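Local atomic coordinates of Slr0280 protein (Synechocystis sp., PDB entry 5H3K), a protein that is of unknown function but carries a phosphodiester glycosidase (NAGPA-family) domain and so may cleave phosphodiester-linked sugars. Residues 328-333 and 587-592; 337-342 and 530-535. One frame throughout, in Å; residues are numbered along the deposited sequence.

Interaction 1 (328-333 and 587-592); sequences IARDQR and GGQLLD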
loop_
_atom_site.group_PDB
_atom_site.type_symbol
_atom_site.label_atom_id
_atom_site.label_comp_id
_atom_site.label_asym_id
_atom_site.label_seq_id
_atom_site.Cartn_x
_atom_site.Cartn_y
_atom_site.Cartn_z
ATOM N N ILE A 328 3.023 -4.891 -5.386
ATOM C CA ILE A 328 4.159 -3.974 -5.333
ATOM C C ILE A 328 4.990 -4.273 -4.084
ATOM O O ILE A 328 6.208 -4.422 -4.173
ATOM C CB ILE A 328 3.706 -2.489 -5.327
ATOM C CG1 ILE A 328 2.971 -2.144 -6.638
ATOM C CG2 ILE A 328 4.902 -1.563 -5.097
ATOM C CD1 ILE A 328 2.362 -0.721 -6.670
ATOM N N ALA A 329 4.325 -4.388 -2.928
ATOM C CA ALA A 329 5.007 -4.637 -1.655
ATOM C C ALA A 329 5.811 -5.947 -1.682
ATOM O O ALA A 329 6.986 -5.988 -1.277
ATOM C CB ALA A 329 3.987 -4.659 -0.492
ATOM N N ARG A 330 5.181 -7.020 -2.146
ATOM C CA ARG A 330 5.850 -8.311 -2.212
ATOM C C ARG A 330 7.006 -8.298 -3.209
ATOM O O ARG A 330 8.128 -8.693 -2.872
ATOM C CB ARG A 330 4.855 -9.430 -2.577
ATOM C CG ARG A 330 3.850 -9.755 -1.485
ATOM C CD ARG A 330 2.659 -10.500 -2.056
ATOM N NE ARG A 330 1.664 -10.788 -1.029
ATOM C CZ ARG A 330 0.440 -11.242 -1.276
ATOM N NH1 ARG A 330 0.032 -11.433 -2.525
ATOM N NH2 ARG A 330 -0.386 -11.474 -0.266
ATOM N N ASP A 331 6.738 -7.866 -4.441
ATOM C CA ASP A 331 7.741 -7.969 -5.498
ATOM C C ASP A 331 8.956 -7.062 -5.278
ATOM O O ASP A 331 10.071 -7.404 -5.666
ATOM C CB ASP A 331 7.109 -7.749 -6.889
ATOM C CG ASP A 331 6.102 -8.857 -7.279
ATOM O OD1 ASP A 331 5.845 -9.791 -6.477
ATOM O OD2 ASP A 331 5.554 -8.777 -8.403
ATOM N N GLN A 332 8.765 -5.926 -4.621
ATOM C CA GLN A 332 9.877 -5.008 -4.381
ATOM C C GLN A 332 10.371 -5.066 -2.935
ATOM O O GLN A 332 11.156 -4.216 -2.501
ATOM C CB GLN A 332 9.513 -3.576 -4.822
ATOM C CG GLN A 332 9.129 -3.523 -6.316
ATOM C CD GLN A 332 8.905 -2.124 -6.863
ATOM O OE1 GLN A 332 9.761 -1.241 -6.744
ATOM N NE2 GLN A 332 7.756 -1.923 -7.492
ATOM N N ARG A 333 9.906 -6.084 -2.210
ATOM C CA ARG A 333 10.422 -6.452 -0.879
ATOM C C ARG A 333 10.338 -5.356 0.178
ATOM O O ARG A 333 11.277 -5.173 0.970
ATOM C CB ARG A 333 11.865 -6.958 -0.977
ATOM C CG ARG A 333 12.073 -7.922 -2.140
ATOM C CD ARG A 333 12.084 -9.354 -1.682
ATOM N NE ARG A 333 13.291 -9.649 -0.911
ATOM C CZ ARG A 333 13.675 -10.872 -0.564
ATOM N NH1 ARG A 333 12.950 -11.920 -0.929
ATOM N NH2 ARG A 333 14.783 -11.048 0.146
ATOM N N GLY A 587 4.548 -6.754 5.961
ATOM C CA GLY A 587 5.092 -8.077 5.696
ATOM C C GLY A 587 4.454 -8.719 4.473
ATOM O O GLY A 587 4.232 -9.931 4.441
ATOM N N GLY A 588 4.129 -7.904 3.474
ATOM C CA GLY A 588 3.553 -8.415 2.238
ATOM C C GLY A 588 2.114 -8.917 2.315
ATOM O O GLY A 588 1.710 -9.748 1.491
ATOM N N GLN A 589 1.346 -8.421 3.286
ATOM C CA GLN A 589 -0.078 -8.745 3.400
ATOM C C GLN A 589 -0.853 -7.471 3.645
ATOM O O GLN A 589 -0.385 -6.599 4.363
ATOM C CB GLN A 589 -0.358 -9.715 4.554
ATOM C CG GLN A 589 0.473 -11.000 4.522
ATOM C CD GLN A 589 0.125 -11.917 3.362
ATOM O OE1 GLN A 589 -0.899 -11.744 2.690
ATOM N NE2 GLN A 589 0.976 -12.910 3.128
ATOM N N LEU A 590 -2.051 -7.364 3.072
ATOM C CA LEU A 590 -2.904 -6.202 3.352
ATOM C C LEU A 590 -3.476 -6.255 4.756
ATOM O O LEU A 590 -3.975 -7.300 5.195
ATOM C CB LEU A 590 -4.067 -6.111 2.358
ATOM C CG LEU A 590 -3.789 -5.744 0.907
ATOM C CD1 LEU A 590 -5.129 -5.485 0.170
ATOM C CD2 LEU A 590 -2.858 -4.544 0.813
ATOM N N LEU A 591 -3.429 -5.126 5.454
ATOM C CA LEU A 591 -3.920 -5.048 6.829
ATOM C C LEU A 591 -5.351 -4.548 6.907
ATOM O O LEU A 591 -6.089 -4.901 7.826
ATOM C CB LEU A 591 -3.049 -4.089 7.650
ATOM C CG LEU A 591 -1.585 -4.450 7.912
ATOM C CD1 LEU A 591 -0.973 -3.434 8.869
ATOM C CD2 LEU A 591 -1.506 -5.854 8.489
ATOM N N ASP A 592 -5.737 -3.724 5.940
ATOM C CA ASP A 592 -6.905 -2.853 6.084
ATOM C C ASP A 592 -8.148 -3.294 5.326
ATOM O O ASP A 592 -9.246 -2.807 5.609
ATOM C CB ASP A 592 -6.542 -1.449 5.599
ATOM C CG ASP A 592 -6.175 -1.429 4.114
ATOM O OD1 ASP A 592 -5.230 -2.154 3.717
ATOM O OD2 ASP A 592 -6.835 -0.697 3.342
#

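Interaction 2 (337-342 and 530-535); sequences AINAGF and SRSAIA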
loop_
_atom_site.group_PDB
_atom_site.type_symbol
_atom_site.label_atom_id
_atom_site.label_comp_id
_atom_site.label_asym_id
_atom_site.label_seq_id
_atom_site.Cartn_x
_atom_site.Cartn_y
_atom_site.Cartn_z
ATOM N N ALA A 337 4.082 -0.938 3.074
ATOM C CA ALA A 337 3.797 -0.057 1.949
ATOM C C ALA A 337 2.386 0.460 2.040
ATOM O O ALA A 337 1.499 -0.230 2.543
ATOM C CB ALA A 337 4.019 -0.777 0.617
ATOM N N ILE A 338 2.176 1.687 1.571
ATOM C CA ILE A 338 0.825 2.227 1.427
ATOM C C ILE A 338 0.702 2.774 0.010
ATOM O O ILE A 338 1.679 3.267 -0.563
ATOM C CB ILE A 338 0.509 3.297 2.507
ATOM C CG1 ILE A 338 -0.989 3.633 2.509
ATOM C CG2 ILE A 338 1.375 4.553 2.320
ATOM C CD1 ILE A 338 -1.415 4.544 3.668
ATOM N N ASN A 339 -0.478 2.653 -0.584
ATOM C CA ASN A 339 -0.725 3.283 -1.880
ATOM C C ASN A 339 -0.504 4.791 -1.763
ATOM O O ASN A 339 -0.714 5.398 -0.689
ATOM C CB ASN A 339 -2.161 3.012 -2.332
ATOM C CG ASN A 339 -3.161 3.797 -1.526
ATOM O OD1 ASN A 339 -3.400 3.499 -0.348
ATOM N ND2 ASN A 339 -3.732 4.840 -2.137
ATOM N N ALA A 340 -0.063 5.415 -2.848
ATOM C CA ALA A 340 0.383 6.803 -2.744
ATOM C C ALA A 340 -0.246 7.765 -3.751
ATOM O O ALA A 340 -1.309 8.341 -3.492
ATOM C CB ALA A 340 1.939 6.877 -2.780
ATOM N N GLY A 341 0.402 7.968 -4.896
ATOM C CA GLY A 341 0.005 9.056 -5.775
ATOM C C GLY A 341 -1.199 8.819 -6.688
ATOM O O GLY A 341 -1.550 7.680 -7.004
ATOM N N PHE A 342 -1.814 9.912 -7.140
ATOM C CA PHE A 342 -2.890 9.849 -8.123
ATOM C C PHE A 342 -2.385 9.416 -9.504
ATOM O O PHE A 342 -1.220 9.639 -9.863
ATOM C CB PHE A 342 -3.561 11.214 -8.230
ATOM C CG PHE A 342 -4.243 11.645 -6.965
ATOM C CD1 PHE A 342 -3.741 12.692 -6.206
ATOM C CD2 PHE A 342 -5.386 10.988 -6.535
ATOM C CE1 PHE A 342 -4.379 13.092 -5.021
ATOM C CE2 PHE A 342 -6.038 11.377 -5.352
ATOM C CZ PHE A 342 -5.540 12.419 -4.604
ATOM N N SER A 530 -13.088 5.651 1.251
ATOM C CA SER A 530 -11.883 5.143 1.901
ATOM C C SER A 530 -10.796 6.192 1.707
ATOM O O SER A 530 -10.777 6.891 0.686
ATOM C CB SER A 530 -11.435 3.815 1.287
ATOM O OG SER A 530 -12.452 2.830 1.437
ATOM N N ARG A 531 -9.913 6.329 2.693
ATOM C CA ARG A 531 -8.815 7.304 2.619
ATOM C C ARG A 531 -7.455 6.726 3.024
ATOM O O ARG A 531 -7.366 5.806 3.849
ATOM C CB ARG A 531 -9.114 8.528 3.496
ATOM C CG ARG A 531 -10.464 9.204 3.229
ATOM C CD ARG A 531 -10.466 9.985 1.902
ATOM N NE ARG A 531 -11.788 10.571 1.700
ATOM C CZ ARG A 531 -12.173 11.239 0.620
ATOM N NH1 ARG A 531 -11.328 11.442 -0.386
ATOM N NH2 ARG A 531 -13.419 11.708 0.557
ATOM N N SER A 532 -6.405 7.268 2.416
ATOM C CA SER A 532 -5.026 6.950 2.791
ATOM C C SER A 532 -4.310 8.251 3.124
ATOM O O SER A 532 -4.611 9.300 2.555
ATOM C CB SER A 532 -4.279 6.250 1.642
ATOM O OG SER A 532 -4.831 4.974 1.372
ATOM N N ALA A 533 -3.359 8.199 4.049
ATOM C CA ALA A 533 -2.555 9.377 4.344
ATOM C C ALA A 533 -1.168 8.993 4.797
ATOM O O ALA A 533 -0.933 7.869 5.265
ATOM C CB ALA A 533 -3.235 10.281 5.404
ATOM N N ILE A 534 -0.248 9.941 4.654
ATOM C CA ILE A 534 1.036 9.868 5.330
ATOM C C ILE A 534 1.171 11.107 6.204
ATOM O O ILE A 534 0.874 12.229 5.763
ATOM C CB ILE A 534 2.237 9.720 4.362
ATOM C CG1 ILE A 534 3.548 9.664 5.158
ATOM C CG2 ILE A 534 2.258 10.846 3.311
ATOM C CD1 ILE A 534 4.700 9.129 4.357
ATOM N N ALA A 535 1.598 10.909 7.447
ATOM C CA ALA A 535 1.672 12.002 8.395
ATOM C C ALA A 535 2.905 11.868 9.262
ATOM O O ALA A 535 3.547 10.802 9.302
ATOM C CB ALA A 535 0.415 12.028 9.263
#

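Interaction 1 (328-333 and 587-592)
At the C-terminal end of helix 325-331, R330 reaches over to the tight turn of the hairpin formed by strands 584-586 and 589-590, and grips it through the backbone carbonyl of G588 and the side chain of Q589. The main bond runs from R330 NE to G588 O, 2.7 Å long with an N-H...O angle of 150°. R330 NH2 makes a weak second bond to G588 O at 3.2 Å. The same NH2 of R330 also gives a hydrogen to Q589 OE1 at 3.0 Å. That amide oxygen lies at the guanidinium edge, in its plane; the amide and guanidinium planes are 66° apart, and NH2 comes to OE1 from above the carbonyl plane, not on a lone pair. An extended chain from CG to NE (chi3 -178°) gives R330 the length to cover this distance, and arginine suits the place because its NE and NH2 can serve both acceptors. The turn at G587-G588 resembles type I', with positive phi at both residues, a conformation glycine adopts easily. G588 has a further reason to lack a side chain: its CA is 4.0 Å from R330 CG, and a CB would sit tightly against that methylene. On the helix side, a Schellman motif with R333 as its C-prime residue ends the helix just beyond R330. Q589 suits its place because its amide works in two directions: while OE1 receives the arginine, NE2 bonds to P64 O on strand 61-72, and the side chain rests on T83, Q87 and F88 of helix 82-89.

Interaction 2 (337-342 and 530-535)
S532 OG donates a hydrogen bond to N339 OD1, and this 2.7 Å link is the polar half of the contact. The hydroxyl lies in the plane of the amide, on a lone pair of OD1, with a C=O...O angle of 126°. Beside it, the tip of I338 supplies the nonpolar half: its CD1 reaches 3.9 Å from S532 CB and 3.7 Å from A533 O. With CG1 anti to the backbone N (chi1 -169°) and the rest of the chain extended, the isoleucine spans the space to the facing strand, where the small S532 lets it approach the backbone. In the next shell, N339 OD1 also accepts from S583 N and ND2 bonds to D577 O, so the buried amide is held at both ends and its rotation is fixed. S532 OG also pairs with T582 OG1. A leucine in place of N339 would probably leave S532 OG, the amide of S583 and the carbonyl of D577 each without this buried partner, and the loop between strands 572-576 and 584-586 less firmly held. Further out, L544 touches I338, while the A533 methyl is turned to the other side, where a small residue fits under F561 and L565 of helix 558-567. The axes of 337-339 and 531-535 come within 7.6 Å, their N-to-C directions 126° apart, with side chains rather than backbone bonds joining the strands: the face-to-face packing of two antiparallel beta-sheets.

In the fold
Interaction 2 is nested within the chain loop that interaction 1 closes, and their centres lie 14 Å apart. Helix 325-331 leads directly into strand 336-339, and the two contacts touch where A329 CB meets A337 CB at 4.0 Å. The hairpin turn of interaction 1 belongs to the same sheet as that strand: G587 bonds to the backbone of A335, and A585 to that of A337. H548 also bridges the second segments, bonding D592 through NE2 and S530 OG through ND1. Interaction 1 ties helix 325-331 to the hairpin turn of this sheet, and Q589 carries the connection on to P64 and helix 82-89; interaction 2 ties the sheet's face to the eight-stranded sheet.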